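Local coordinates for capsular polysaccharide biosynthesis protein (Vibrio cholerae, PDB 1XPJ) that probably acts as a phosphohydrolase of the haloacid dehalogenase-like family and may take part in capsular polysaccharide biosynthesis, at the interface of chains A and B. Coordinates in Å, arbitrary orientation; residue numbers count along the deposited sequence, not the author numbering. Chains: chain A/B, hypothetical protein.

Strand 95-97 of chain B runs through all three contacts, lying between strands 3-6 and 101-102 of chain A. Contacts 1 and 2 have C-alpha centres about 7 Å apart and share A:Val102 and B:Phe95. Contacts 2 and 3 are also about 7 Å apart, with A:Thr11, A:Pro104 and B:Ile97 in common, whereas contacts 1 and 3 lie about 13 Å apart. The order leads from the start of the inserted strand to the acidic pair behind it. Repeated by the two-fold, this looks like an exchange of strands that builds each probable active site from both chains.

Contact 1: the interface of chains A and B. Residues chain A 3, 100-102, 112, 115, 119; chain B 93-96.
The phenyl ring of B:Phe95 enters a pocket on chain A lined by A:Ile115, A:Phe119, A:Val102 and, more distantly, A:Leu112. A:Ile115 places its CG2 methyl over one face of the ring, offset toward the rim, 3.9 Å from B:Phe95 CE2. A:Phe119 crosses at about a right angle, with CD2 of B:Phe95 in the plane of its ring and its CZ 3.7 Å from B:Phe95 CB. A:Val102 CG2 approaches B:Phe95 CE1 at 3.8 Å. The ring reaches this pocket because CG lies between the backbone N and the carbonyl carbon (chi1 59°).

Backbone bonds fix the strand that carries it. B:Tyr96 N donates to A:Arg100 O at 3.0 Å. In the same parallel pairing A:Val102 N donates to B:Tyr96 O at 2.9 Å. On the other flank B:Phe95 N reaches A:Lys3 O at 3.2 Å. Farther out, the bent A:Arg100 chain sets NE over a face of the A:Phe119 ring. Its NH2 comes near B:Gly94 O, but the N-H is not aimed at it. The phenylalanine thus plugs the partner strand into the chain A sheet, against helix 112-120, and, if this dimer is the natural one, would join the two subunits.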
loop_
_atom_site.group_PDB
_atom_site.type_symbol
_atom_site.label_atom_id
_atom_site.label_comp_id
_atom_site.label_asym_id
_atom_site.label_seq_id
_atom_site.Cartn_x
_atom_site.Cartn_y
_atom_site.Cartn_z
ATOM N N LYS A 3 1.891 -13.090 -15.159
ATOM C CA LYS A 3 0.685 -12.830 -14.381
ATOM C C LYS A 3 -0.406 -12.179 -15.238
ATOM O O LYS A 3 -0.126 -11.329 -16.089
ATOM C CB LYS A 3 0.989 -11.885 -13.198
ATOM C CG LYS A 3 1.761 -12.499 -12.033
ATOM C CD LYS A 3 1.627 -11.621 -10.783
ATOM C CE LYS A 3 2.966 -11.093 -10.289
ATOM N NZ LYS A 3 3.136 -11.238 -8.809
ATOM N N ARG A 100 -0.486 -2.495 -22.072
ATOM C CA ARG A 100 -0.751 -3.925 -21.884
ATOM C C ARG A 100 -2.168 -4.199 -21.377
ATOM O O ARG A 100 -2.395 -5.195 -20.695
ATOM C CB ARG A 100 0.240 -4.573 -20.905
ATOM C CG ARG A 100 1.723 -4.447 -21.263
ATOM C CD ARG A 100 2.122 -5.053 -22.597
ATOM N NE ARG A 100 1.716 -6.449 -22.726
ATOM C CZ ARG A 100 2.527 -7.494 -22.572
ATOM N NH1 ARG A 100 3.806 -7.317 -22.267
ATOM N NH2 ARG A 100 2.056 -8.726 -22.718
ATOM N N ALA A 101 -3.130 -3.346 -21.698
ATOM C CA ALA A 101 -4.472 -3.594 -21.198
ATOM C C ALA A 101 -5.383 -4.165 -22.264
ATOM O O ALA A 101 -5.384 -3.696 -23.391
ATOM C CB ALA A 101 -5.063 -2.352 -20.627
ATOM N N VAL A 102 -6.146 -5.194 -21.901
ATOM C CA VAL A 102 -7.242 -5.657 -22.729
ATOM C C VAL A 102 -8.567 -5.602 -21.986
ATOM O O VAL A 102 -8.629 -5.788 -20.771
ATOM C CB VAL A 102 -7.018 -7.098 -23.319
ATOM C CG1 VAL A 102 -5.665 -7.192 -24.050
ATOM C CG2 VAL A 102 -7.179 -8.185 -22.253
ATOM N N LEU A 112 -3.848 -16.172 -27.286
ATOM C CA LEU A 112 -2.614 -15.543 -26.814
ATOM C C LEU A 112 -1.837 -14.855 -27.935
ATOM O O LEU A 112 -1.415 -13.708 -27.772
ATOM C CB LEU A 112 -1.724 -16.549 -26.059
ATOM C CG LEU A 112 -1.051 -16.104 -24.745
ATOM C CD1 LEU A 112 0.359 -16.675 -24.641
ATOM C CD2 LEU A 112 -1.025 -14.581 -24.539
ATOM N N ILE A 115 -3.633 -11.667 -28.694
ATOM C CA ILE A 115 -3.437 -10.656 -27.654
ATOM C C ILE A 115 -2.052 -10.027 -27.827
ATOM O O ILE A 115 -1.897 -8.801 -27.768
ATOM C CB ILE A 115 -3.576 -11.259 -26.220
ATOM C CG1 ILE A 115 -4.942 -11.919 -25.999
ATOM C CG2 ILE A 115 -3.311 -10.204 -25.150
ATOM C CD1 ILE A 115 -6.105 -10.964 -25.889
ATOM N N PHE A 119 -0.642 -5.844 -28.670
ATOM C CA PHE A 119 0.412 -5.181 -27.927
ATOM C C PHE A 119 1.555 -4.769 -28.835
ATOM O O PHE A 119 2.040 -3.643 -28.730
ATOM C CB PHE A 119 0.920 -6.103 -26.804
ATOM C CG PHE A 119 -0.129 -6.440 -25.778
ATOM C CD1 PHE A 119 -1.210 -5.585 -25.558
ATOM C CD2 PHE A 119 -0.045 -7.624 -25.042
ATOM C CE1 PHE A 119 -2.192 -5.893 -24.610
ATOM C CE2 PHE A 119 -1.012 -7.944 -24.087
ATOM C CZ PHE A 119 -2.094 -7.072 -23.868
ATOM N N ASP B 93 5.457 -11.472 -20.132
ATOM C CA ASP B 93 4.393 -12.014 -20.964
ATOM C C ASP B 93 3.004 -11.742 -20.391
ATOM O O ASP B 93 2.004 -12.182 -20.961
ATOM C CB ASP B 93 4.586 -13.533 -21.159
ATOM C CG ASP B 93 5.781 -13.879 -22.047
ATOM O OD1 ASP B 93 6.218 -13.042 -22.865
ATOM O OD2 ASP B 93 6.340 -14.991 -22.000
ATOM N N GLY B 94 2.942 -11.016 -19.278
ATOM C CA GLY B 94 1.682 -10.766 -18.594
ATOM C C GLY B 94 0.892 -9.584 -19.125
ATOM O O GLY B 94 1.357 -8.864 -20.019
ATOM N N PHE B 95 -0.306 -9.379 -18.571
ATOM C CA PHE B 95 -1.128 -8.227 -18.922
ATOM C C PHE B 95 -2.316 -7.996 -17.988
ATOM O O PHE B 95 -2.640 -8.827 -17.109
ATOM C CB PHE B 95 -1.584 -8.246 -20.398
ATOM C CG PHE B 95 -2.388 -9.470 -20.800
ATOM C CD1 PHE B 95 -3.775 -9.460 -20.735
ATOM C CD2 PHE B 95 -1.754 -10.609 -21.285
ATOM C CE1 PHE B 95 -4.526 -10.584 -21.114
ATOM C CE2 PHE B 95 -2.482 -11.738 -21.678
ATOM C CZ PHE B 95 -3.867 -11.728 -21.603
ATOM N N TYR B 96 -2.958 -6.856 -18.222
ATOM C CA TYR B 96 -4.030 -6.355 -17.392
ATOM C C TYR B 96 -5.363 -6.567 -18.114
ATOM O O TYR B 96 -5.425 -6.397 -19.339
ATOM C CB TYR B 96 -3.762 -4.882 -17.103
ATOM C CG TYR B 96 -2.424 -4.659 -16.411
ATOM C CD1 TYR B 96 -2.333 -4.625 -15.020
ATOM C CD2 TYR B 96 -1.243 -4.508 -17.152
ATOM C CE1 TYR B 96 -1.107 -4.444 -14.383
ATOM C CE2 TYR B 96 -0.019 -4.332 -16.524
ATOM C CZ TYR B 96 0.043 -4.304 -15.141
ATOM O OH TYR B 96 1.258 -4.117 -14.511
#

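Contact 2: the interface of chains A and B. Residues chain A 4-5, 11, 36, 102-104, 107; chain B 95, 97.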
loop_
_atom_site.group_PDB
_atom_site.type_symbol
_atom_site.label_atom_id
_atom_site.label_comp_id
_atom_site.label_asym_id
_atom_site.label_seq_id
_atom_site.Cartn_x
_atom_site.Cartn_y
_atom_site.Cartn_z
ATOM N N LEU A 4 -1.649 -12.577 -14.995
ATOM C CA LEU A 4 -2.781 -11.778 -15.397
ATOM C C LEU A 4 -3.202 -10.976 -14.185
ATOM O O LEU A 4 -3.376 -11.526 -13.081
ATOM C CB LEU A 4 -3.945 -12.637 -15.886
ATOM C CG LEU A 4 -3.708 -13.558 -17.080
ATOM C CD1 LEU A 4 -5.004 -14.253 -17.484
ATOM C CD2 LEU A 4 -3.072 -12.790 -18.264
ATOM N N ILE A 5 -3.340 -9.667 -14.399
ATOM C CA ILE A 5 -3.906 -8.773 -13.411
ATOM C C ILE A 5 -5.349 -8.480 -13.842
ATOM O O ILE A 5 -5.596 -7.817 -14.865
ATOM C CB ILE A 5 -3.036 -7.493 -13.276
ATOM C CG1 ILE A 5 -1.545 -7.854 -13.212
ATOM C CG2 ILE A 5 -3.461 -6.641 -12.063
ATOM C CD1 ILE A 5 -1.151 -8.760 -12.044
ATOM N N THR A 11 -15.627 -7.224 -15.031
ATOM C CA THR A 11 -14.715 -8.096 -15.767
ATOM C C THR A 11 -15.056 -9.534 -15.458
ATOM O O THR A 11 -15.282 -10.326 -16.368
ATOM C CB THR A 11 -13.247 -7.809 -15.367
ATOM O OG1 THR A 11 -12.850 -6.565 -15.938
ATOM C CG2 THR A 11 -12.273 -8.812 -16.006
ATOM N N TYR A 36 -5.834 -19.946 -19.261
ATOM C CA TYR A 36 -4.570 -19.265 -19.000
ATOM C C TYR A 36 -3.844 -19.819 -17.771
ATOM O O TYR A 36 -2.615 -19.944 -17.786
ATOM C CB TYR A 36 -4.758 -17.748 -18.881
ATOM C CG TYR A 36 -4.796 -17.046 -20.221
ATOM C CD1 TYR A 36 -5.943 -17.106 -21.033
ATOM C CD2 TYR A 36 -3.701 -16.313 -20.679
ATOM C CE1 TYR A 36 -5.991 -16.475 -22.253
ATOM C CE2 TYR A 36 -3.747 -15.667 -21.913
ATOM C CZ TYR A 36 -4.900 -15.754 -22.689
ATOM O OH TYR A 36 -4.963 -15.129 -23.897
ATOM N N VAL A 102 -6.146 -5.194 -21.901
ATOM C CA VAL A 102 -7.242 -5.657 -22.729
ATOM C C VAL A 102 -8.567 -5.602 -21.986
ATOM O O VAL A 102 -8.629 -5.788 -20.771
ATOM C CB VAL A 102 -7.018 -7.098 -23.319
ATOM C CG1 VAL A 102 -5.665 -7.192 -24.050
ATOM C CG2 VAL A 102 -7.179 -8.185 -22.253
ATOM N N ARG A 103 -9.631 -5.331 -22.738
ATOM C CA ARG A 103 -10.974 -5.374 -22.189
ATOM C C ARG A 103 -11.470 -6.827 -22.102
ATOM O O ARG A 103 -11.026 -7.666 -22.884
ATOM C CB ARG A 103 -11.902 -4.482 -23.014
ATOM C CG ARG A 103 -11.444 -3.011 -23.043
ATOM C CD ARG A 103 -12.356 -2.063 -23.859
ATOM N NE ARG A 103 -12.133 -2.156 -25.300
ATOM C CZ ARG A 103 -11.078 -1.659 -25.941
ATOM N NH1 ARG A 103 -10.126 -1.015 -25.275
ATOM N NH2 ARG A 103 -10.972 -1.803 -27.260
ATOM N N PRO A 104 -12.379 -7.135 -21.166
ATOM C CA PRO A 104 -12.801 -8.525 -20.948
ATOM C C PRO A 104 -13.421 -9.164 -22.189
ATOM O O PRO A 104 -13.299 -10.382 -22.325
ATOM C CB PRO A 104 -13.802 -8.434 -19.779
ATOM C CG PRO A 104 -13.599 -7.093 -19.181
ATOM C CD PRO A 104 -13.084 -6.205 -20.265
ATOM N N PHE A 107 -10.399 -10.275 -24.271
ATOM C CA PHE A 107 -9.755 -11.397 -23.594
ATOM C C PHE A 107 -10.493 -12.713 -23.825
ATOM O O PHE A 107 -9.877 -13.778 -23.902
ATOM C CB PHE A 107 -9.685 -11.111 -22.084
ATOM C CG PHE A 107 -9.174 -12.270 -21.243
ATOM C CD1 PHE A 107 -7.855 -12.714 -21.355
ATOM C CD2 PHE A 107 -10.011 -12.895 -20.311
ATOM C CE1 PHE A 107 -7.368 -13.778 -20.552
ATOM C CE2 PHE A 107 -9.533 -13.951 -19.499
ATOM C CZ PHE A 107 -8.212 -14.395 -19.625
ATOM N N PHE B 95 -0.306 -9.379 -18.571
ATOM C CA PHE B 95 -1.128 -8.227 -18.922
ATOM C C PHE B 95 -2.316 -7.996 -17.988
ATOM O O PHE B 95 -2.640 -8.827 -17.109
ATOM C CB PHE B 95 -1.584 -8.246 -20.398
ATOM C CG PHE B 95 -2.388 -9.470 -20.800
ATOM C CD1 PHE B 95 -3.775 -9.460 -20.735
ATOM C CD2 PHE B 95 -1.754 -10.609 -21.285
ATOM C CE1 PHE B 95 -4.526 -10.584 -21.114
ATOM C CE2 PHE B 95 -2.482 -11.738 -21.678
ATOM C CZ PHE B 95 -3.867 -11.728 -21.603
ATOM N N ILE B 97 -6.392 -6.990 -17.368
ATOM C CA ILE B 97 -7.752 -7.142 -17.889
ATOM C C ILE B 97 -8.690 -6.271 -17.058
ATOM O O ILE B 97 -8.698 -6.358 -15.809
ATOM C CB ILE B 97 -8.241 -8.626 -17.863
ATOM C CG1 ILE B 97 -7.237 -9.546 -18.570
ATOM C CG2 ILE B 97 -9.636 -8.740 -18.500
ATOM C CD1 ILE B 97 -7.375 -10.997 -18.201
#
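Torsions of B:Ile97 and A:Phe107 bring methyl and ring together: CG1 of the isoleucine is anti to its carbonyl carbon (chi1 -53°) with an extended chi2 of 160°, while CG of A:Phe107 is anti to its own backbone N (chi1 174°). B:Ile97 CD1 consequently stands over the centre of the phenyl ring, 3.6 Å from A:Phe107 CD1, and the two side chains cross at about a right angle.

The other branch, B:Ile97 CG2, packs against the methyl of A:Thr11, its CG2 3.6 Å away, with A:Pro104 CA close by. A:Val102 runs alongside B:Ile97, bringing CG2 to 3.9 Å from B:Ile97 CG1.

A:Leu4 lies beside B:Phe95, pointing the same way, and sets CD2 over the ring face opposite A:Ile115, 3.6 Å from B:Phe95 CZ. That aromatic ring is therefore clasped between aliphatic groups on both faces, with A:Phe107 CD1 in its plane at the edge. A:Tyr36 closes on the ring tip, CE2 to B:Phe95 CZ being 4.0 Å, and one face of the tyrosine carries A:Phe107 CE1, a second-shell contact that may steady the phenyl ring under B:Ile97.

A:Ile5 bonds to the inserted strand twice, through N to B:Phe95 O at 2.9 Å and through O to B:Ile97 N at 2.8 Å. Sheet pairing and apolar packing together make the inserted strand part of the hydrophobic core of chain A.

Contact 3: the interface of chains A and B. Residues chain A 7, 9-11, 87, 96, 104; chain B 97-99.
Over one face of the A:Tyr96 ring lie both B:Asp98 OD2, 3.3 Å from A:Tyr96 CD2, and the side-chain amine nitrogen A:Lys87 NZ, set toward the rim; ring and carboxylate planes are 44° apart. The B:Asp98 carboxylate is in turn stacked on that of A:Asp7, their planes 28° apart, with B:Asp98 OD1 3.5 Å from A:Asp7 OD2.

With CG anti to its backbone N (chi1 -168°), B:Asp98 points at A:Lys87. The lysine, extended beyond CG, meets it tip to tip in a salt bridge, A:Lys87 NZ to B:Asp98 OD2 at 2.9 Å, approaching from above the carboxylate plane. A:Lys87 NZ also makes a weaker bridge to A:Asp7 OD1 at 3.4 Å, linking carboxylates of both chains. A:Asp7 and A:Asp9 belong to the family's DxDGT motif, where the first aspartate is the nucleophile and the second the general acid/base; A:Lys87 and the B:Asp98-B:Asp99 pair probably correspond to the later conserved lysine and acidic motifs. The likely catalytic pocket is thus composite.

At the strand end, A:Asp7 N donates to B:Ile97 O at 2.9 Å. B:Asp99 N makes a weak bond to the A:Thr11 hydroxyl OG1, and A:Pro104 CD packs 3.5 Å from B:Asp99 CA, while B:Asp99 OD2 lies 3.4 Å from A:Gly10 CA.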
loop_
_atom_site.group_PDB
_atom_site.type_symbol
_atom_site.label_atom_id
_atom_site.label_comp_id
_atom_site.label_asym_id
_atom_site.label_seq_id
_atom_site.Cartn_x
_atom_site.Cartn_y
_atom_site.Cartn_z
ATOM N N ASP A 7 -9.282 -7.251 -13.097
ATOM C CA ASP A 7 -10.271 -6.453 -12.388
ATOM C C ASP A 7 -11.437 -7.377 -11.982
ATOM O O ASP A 7 -11.577 -8.486 -12.521
ATOM C CB ASP A 7 -10.739 -5.339 -13.319
ATOM C CG ASP A 7 -11.604 -4.300 -12.633
ATOM O OD1 ASP A 7 -11.339 -3.926 -11.477
ATOM O OD2 ASP A 7 -12.585 -3.774 -13.208
ATOM N N ASP A 9 -15.185 -6.262 -10.698
ATOM C CA ASP A 9 -16.507 -5.789 -11.087
ATOM C C ASP A 9 -16.551 -5.343 -12.550
ATOM O O ASP A 9 -15.853 -4.408 -12.946
ATOM C CB ASP A 9 -16.958 -4.632 -10.175
ATOM C CG ASP A 9 -17.065 -5.041 -8.706
ATOM O OD1 ASP A 9 -17.833 -5.962 -8.389
ATOM O OD2 ASP A 9 -16.420 -4.498 -7.790
ATOM N N GLY A 10 -17.382 -6.005 -13.347
ATOM C CA GLY A 10 -17.495 -5.691 -14.758
ATOM C C GLY A 10 -16.610 -6.559 -15.638
ATOM O O GLY A 10 -16.815 -6.616 -16.850
ATOM N N THR A 11 -15.627 -7.224 -15.031
ATOM C CA THR A 11 -14.715 -8.096 -15.767
ATOM C C THR A 11 -15.056 -9.534 -15.458
ATOM O O THR A 11 -15.282 -10.326 -16.368
ATOM C CB THR A 11 -13.247 -7.809 -15.367
ATOM O OG1 THR A 11 -12.850 -6.565 -15.938
ATOM C CG2 THR A 11 -12.273 -8.812 -16.006
ATOM N N LYS A 87 -7.064 -0.747 -5.134
ATOM C CA LYS A 87 -6.826 -0.201 -6.470
ATOM C C LYS A 87 -7.421 1.210 -6.498
ATOM O O LYS A 87 -8.505 1.433 -5.938
ATOM C CB LYS A 87 -7.546 -1.071 -7.502
ATOM C CG LYS A 87 -7.067 -0.901 -8.930
ATOM C CD LYS A 87 -8.146 -1.347 -9.913
ATOM C CE LYS A 87 -7.653 -1.297 -11.343
ATOM N NZ LYS A 87 -8.544 -2.089 -12.231
ATOM N N TYR A 96 -8.792 3.628 -17.226
ATOM C CA TYR A 96 -7.389 3.295 -17.145
ATOM C C TYR A 96 -6.769 3.361 -18.532
ATOM O O TYR A 96 -7.438 3.023 -19.510
ATOM C CB TYR A 96 -7.226 1.927 -16.504
ATOM C CG TYR A 96 -7.843 1.874 -15.125
ATOM C CD1 TYR A 96 -7.053 2.014 -13.979
ATOM C CD2 TYR A 96 -9.234 1.702 -14.958
ATOM C CE1 TYR A 96 -7.620 1.982 -12.694
ATOM C CE2 TYR A 96 -9.814 1.672 -13.679
ATOM C CZ TYR A 96 -8.998 1.813 -12.552
ATOM O OH TYR A 96 -9.559 1.779 -11.282
ATOM N N PRO A 104 -12.379 -7.135 -21.166
ATOM C CA PRO A 104 -12.801 -8.525 -20.948
ATOM C C PRO A 104 -13.421 -9.164 -22.189
ATOM O O PRO A 104 -13.299 -10.382 -22.325
ATOM C CB PRO A 104 -13.802 -8.434 -19.779
ATOM C CG PRO A 104 -13.599 -7.093 -19.181
ATOM C CD PRO A 104 -13.084 -6.205 -20.265
ATOM N N ILE B 97 -6.392 -6.990 -17.368
ATOM C CA ILE B 97 -7.752 -7.142 -17.889
ATOM C C ILE B 97 -8.690 -6.271 -17.058
ATOM O O ILE B 97 -8.698 -6.358 -15.809
ATOM C CB ILE B 97 -8.241 -8.626 -17.863
ATOM C CG1 ILE B 97 -7.237 -9.546 -18.570
ATOM C CG2 ILE B 97 -9.636 -8.740 -18.500
ATOM C CD1 ILE B 97 -7.375 -10.997 -18.201
ATOM N N ASP B 98 -9.473 -5.444 -17.760
ATOM C CA ASP B 98 -10.285 -4.403 -17.135
ATOM C C ASP B 98 -11.345 -3.890 -18.122
ATOM O O ASP B 98 -11.009 -3.615 -19.275
ATOM C CB ASP B 98 -9.359 -3.256 -16.714
ATOM C CG ASP B 98 -10.032 -2.253 -15.802
ATOM O OD1 ASP B 98 -11.262 -2.014 -15.920
ATOM O OD2 ASP B 98 -9.394 -1.631 -14.923
ATOM N N ASP B 99 -12.598 -3.746 -17.680
ATOM C CA ASP B 99 -13.675 -3.235 -18.547
ATOM C C ASP B 99 -13.604 -1.740 -18.858
ATOM O O ASP B 99 -14.281 -1.280 -19.778
ATOM C CB ASP B 99 -15.085 -3.635 -18.054
ATOM C CG ASP B 99 -15.507 -2.932 -16.760
ATOM O OD1 ASP B 99 -14.649 -2.452 -16.001
ATOM O OD2 ASP B 99 -16.691 -2.830 -16.398
#